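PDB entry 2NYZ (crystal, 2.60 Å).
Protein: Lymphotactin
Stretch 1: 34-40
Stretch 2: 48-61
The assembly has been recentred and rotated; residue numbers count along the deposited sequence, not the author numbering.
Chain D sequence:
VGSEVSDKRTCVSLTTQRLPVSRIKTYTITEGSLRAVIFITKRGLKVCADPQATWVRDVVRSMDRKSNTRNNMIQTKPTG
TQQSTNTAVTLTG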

# COMPACT_ATOMS: atom_id res chain seq x y z
N LEU D 34 -25.26 6.93 -22.47
CA LEU D 34 -24.37 7.96 -21.95
C LEU D 34 -24.22 8.98 -23.06
O LEU D 34 -23.27 8.94 -23.84
CB LEU D 34 -23.00 7.36 -21.61
CG LEU D 34 -21.93 8.33 -21.13
CD1 LEU D 34 -22.38 8.99 -19.84
CD2 LEU D 34 -20.62 7.58 -20.93
N ARG D 35 -25.18 9.90 -23.14
CA ARG D 35 -25.15 10.94 -24.16
C ARG D 35 -23.93 11.80 -23.92
O ARG D 35 -23.53 12.02 -22.77
CB ARG D 35 -26.41 11.80 -24.09
CG ARG D 35 -26.59 12.70 -25.30
CD ARG D 35 -27.75 13.66 -25.13
NE ARG D 35 -27.44 14.72 -24.17
CZ ARG D 35 -27.58 16.02 -24.42
NH1 ARG D 35 -28.04 16.42 -25.60
NH2 ARG D 35 -27.26 16.92 -23.50
N ALA D 36 -23.32 12.28 -25.00
CA ALA D 36 -22.14 13.11 -24.86
C ALA D 36 -21.80 13.89 -26.10
O ALA D 36 -22.26 13.60 -27.20
CB ALA D 36 -20.96 12.26 -24.46
N VAL D 37 -20.97 14.90 -25.89
CA VAL D 37 -20.49 15.76 -26.95
C VAL D 37 -19.13 15.20 -27.34
O VAL D 37 -18.24 15.08 -26.49
CB VAL D 37 -20.28 17.19 -26.45
CG1 VAL D 37 -19.64 18.03 -27.55
CG2 VAL D 37 -21.60 17.79 -26.01
N ILE D 38 -18.97 14.84 -28.60
CA ILE D 38 -17.70 14.31 -29.04
C ILE D 38 -16.94 15.36 -29.83
O ILE D 38 -17.25 15.63 -30.99
CB ILE D 38 -17.87 13.07 -29.95
CG1 ILE D 38 -18.77 12.03 -29.27
CG2 ILE D 38 -16.51 12.44 -30.22
CD1 ILE D 38 -19.13 10.85 -30.16
N PHE D 39 -15.94 15.97 -29.19
CA PHE D 39 -15.14 16.98 -29.88
C PHE D 39 -14.11 16.28 -30.76
O PHE D 39 -13.62 15.20 -30.43
CB PHE D 39 -14.43 17.87 -28.87
CG PHE D 39 -15.34 18.73 -28.06
CD1 PHE D 39 -16.10 19.72 -28.67
CD2 PHE D 39 -15.43 18.57 -26.68
CE1 PHE D 39 -16.94 20.54 -27.91
CE2 PHE D 39 -16.27 19.38 -25.92
CZ PHE D 39 -17.02 20.37 -26.54
N ILE D 40 -13.79 16.88 -31.90
CA ILE D 40 -12.79 16.32 -32.79
C ILE D 40 -11.68 17.36 -32.90
O ILE D 40 -11.84 18.35 -33.60
CB ILE D 40 -13.37 16.06 -34.18
CG1 ILE D 40 -14.53 15.06 -34.07
CG2 ILE D 40 -12.28 15.54 -35.10
CD1 ILE D 40 -15.21 14.74 -35.40
N CYS D 48 -14.67 12.81 -25.76
CA CYS D 48 -16.05 12.88 -25.33
C CYS D 48 -16.08 13.84 -24.16
O CYS D 48 -15.14 13.90 -23.37
CB CYS D 48 -16.52 11.52 -24.86
SG CYS D 48 -16.27 10.13 -26.01
N ALA D 49 -17.18 14.59 -24.04
CA ALA D 49 -17.33 15.54 -22.95
C ALA D 49 -18.77 15.57 -22.48
O ALA D 49 -19.68 15.15 -23.19
CB ALA D 49 -16.91 16.92 -23.43
N ASP D 50 -18.96 16.06 -21.26
CA ASP D 50 -20.29 16.17 -20.68
C ASP D 50 -21.04 17.31 -21.39
O ASP D 50 -20.56 18.44 -21.43
CB ASP D 50 -20.15 16.49 -19.18
CG ASP D 50 -21.49 16.61 -18.49
OD1 ASP D 50 -21.52 17.08 -17.33
OD2 ASP D 50 -22.51 16.24 -19.10
N PRO D 51 -22.21 17.02 -21.97
CA PRO D 51 -22.98 18.07 -22.67
C PRO D 51 -23.58 19.04 -21.67
O PRO D 51 -24.10 20.09 -22.04
CB PRO D 51 -24.05 17.28 -23.42
CG PRO D 51 -23.48 15.88 -23.52
CD PRO D 51 -22.83 15.70 -22.18
N GLN D 52 -23.52 18.66 -20.40
CA GLN D 52 -24.05 19.46 -19.30
C GLN D 52 -22.97 20.34 -18.68
O GLN D 52 -23.27 21.27 -17.94
CB GLN D 52 -24.61 18.55 -18.20
CG GLN D 52 -25.82 17.74 -18.62
CD GLN D 52 -27.03 18.61 -18.89
OE1 GLN D 52 -27.03 19.41 -19.83
NE2 GLN D 52 -28.06 18.47 -18.07
N ALA D 53 -21.71 20.04 -18.97
CA ALA D 53 -20.59 20.81 -18.44
C ALA D 53 -20.59 22.22 -19.00
O ALA D 53 -20.73 22.42 -20.21
CB ALA D 53 -19.28 20.11 -18.77
N THR D 54 -20.43 23.21 -18.13
CA THR D 54 -20.44 24.59 -18.56
C THR D 54 -19.40 24.85 -19.64
O THR D 54 -19.74 25.40 -20.69
CB THR D 54 -20.19 25.56 -17.39
OG1 THR D 54 -21.28 25.49 -16.47
CG2 THR D 54 -20.07 26.98 -17.91
N TRP D 55 -18.15 24.46 -19.40
CA TRP D 55 -17.11 24.69 -20.40
C TRP D 55 -17.44 24.07 -21.76
O TRP D 55 -17.09 24.63 -22.79
CB TRP D 55 -15.73 24.20 -19.91
CG TRP D 55 -15.57 22.70 -19.82
CD1 TRP D 55 -15.83 21.90 -18.73
CD2 TRP D 55 -15.14 21.82 -20.86
NE1 TRP D 55 -15.59 20.59 -19.04
CE2 TRP D 55 -15.16 20.51 -20.34
CE3 TRP D 55 -14.73 22.02 -22.19
CZ2 TRP D 55 -14.80 19.40 -21.11
CZ3 TRP D 55 -14.37 20.91 -22.95
CH2 TRP D 55 -14.41 19.62 -22.41
N VAL D 56 -18.10 22.92 -21.75
CA VAL D 56 -18.47 22.26 -23.00
C VAL D 56 -19.50 23.12 -23.71
O VAL D 56 -19.34 23.47 -24.88
CB VAL D 56 -19.07 20.86 -22.75
CG1 VAL D 56 -19.55 20.25 -24.06
CG2 VAL D 56 -18.04 19.96 -22.11
N ARG D 57 -20.56 23.46 -22.97
CA ARG D 57 -21.63 24.30 -23.49
C ARG D 57 -21.04 25.56 -24.11
O ARG D 57 -21.42 25.97 -25.21
CB ARG D 57 -22.58 24.67 -22.36
CG ARG D 57 -23.81 25.43 -22.81
CD ARG D 57 -24.64 25.86 -21.63
NE ARG D 57 -24.78 24.78 -20.66
CZ ARG D 57 -25.90 24.52 -20.00
NH1 ARG D 57 -26.98 25.26 -20.20
NH2 ARG D 57 -25.93 23.51 -19.13
N ASP D 58 -20.10 26.17 -23.39
CA ASP D 58 -19.43 27.39 -23.84
C ASP D 58 -18.77 27.20 -25.20
O ASP D 58 -18.85 28.08 -26.07
CB ASP D 58 -18.37 27.80 -22.81
CG ASP D 58 -18.97 28.39 -21.54
OD1 ASP D 58 -20.12 28.05 -21.20
OD2 ASP D 58 -18.28 29.19 -20.87
N VAL D 59 -18.12 26.05 -25.38
CA VAL D 59 -17.43 25.70 -26.62
C VAL D 59 -18.42 25.39 -27.74
O VAL D 59 -18.26 25.85 -28.87
CB VAL D 59 -16.51 24.49 -26.42
CG1 VAL D 59 -15.85 24.10 -27.73
CG2 VAL D 59 -15.47 24.81 -25.36
N VAL D 60 -19.43 24.59 -27.42
CA VAL D 60 -20.45 24.22 -28.39
C VAL D 60 -21.06 25.49 -28.96
O VAL D 60 -21.34 25.58 -30.15
CB VAL D 60 -21.54 23.37 -27.72
CG1 VAL D 60 -22.68 23.12 -28.69
CG2 VAL D 60 -20.95 22.06 -27.26
N ARG D 61 -21.25 26.49 -28.10
CA ARG D 61 -21.83 27.76 -28.50
C ARG D 61 -20.81 28.56 -29.32
O ARG D 61 -21.11 29.04 -30.41
CB ARG D 61 -22.25 28.56 -27.27
CG ARG D 61 -23.01 29.83 -27.58
CD ARG D 61 -23.35 30.61 -26.32
NE ARG D 61 -24.10 29.81 -25.35
CZ ARG D 61 -23.56 29.27 -24.26
NH1 ARG D 61 -22.28 29.45 -23.99
NH2 ARG D 61 -24.32 28.56 -23.43

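The two stretches meet in two ways: as neighbouring antiparallel strands, and as a strand against the helix that follows the second strand. Together they bury 550 Å² of surface, counted over both sides.

Backbone hydrogen bonding is confined to one residue pair. Val37 N donates to Ala49 O at 3.0 Å with a nearly straight N-H...O angle of 166°, and Ala49 N returns a bond to Val37 O at 2.7 Å, shorter but more bent at 136°. This reciprocal pairing defines Val37 and Ala49 as a hydrogen-bonded antiparallel bridge, with their CA atoms 5.1 Å apart. The next pair, Ile38 and Cys48, is of the non-hydrogen-bonded kind, and the chains draw closer there, to 4.3 Å between the CA atoms of Ile38 and Cys48. Val37 O also receives a CA-H...O contact from Cys48 CA at 3.3 Å, so the same carbonyl faces two successive residues of the partner strand. The side chains of Ile38 and Cys48 lie on the sheet face opposite that of Val37 and Ala49.

Apolar packing joins the strand to the helix, whose axes approach to 10.7 Å and cross at 59°. Phe39, with 102 Å² covered by the second stretch, is the largest contributor. Its CB leaves the backbone sideways, but a chi1 of -67° (m) lets the ring reach the helix. Phe39 CZ lies 3.5 Å from Val56 CG1, Phe39 CE1 lies 3.7 Å from Val59 CG1, and Phe39 CE2 lies 3.6 Å from Ala49 CB, so the ring touches both the helix and the partner strand. Val37 packs beside it, placing CG2 3.7 Å from Val56 CG1 and CG1 4.2 Å from Val60 CG2. Val56 is thus shared between Val37 and Phe39.

The one aromatic pair is that of Phe39 and the six-membered ring of Trp55. Their centroids are 5.9 Å apart and their planes inclined at 35°, with Phe39 CE2 and Trp55 CZ3 3.8 Å apart.

Pro51 extends the contact beyond the paired strands. Its CB is 3.6 Å from Val37 CG2, and its CG packs 3.4 Å from Ala36 CA. Arg35 bends over the same proline, its NH2 3.2 Å from Pro51 CB, a van der Waals approach rather than a polar one. Pro51 belongs to a type I turn from Asp50 to Ala53, in which Gln52 N donates to Asp50 OD2 at 2.9 Å; the turn leads directly into the helix.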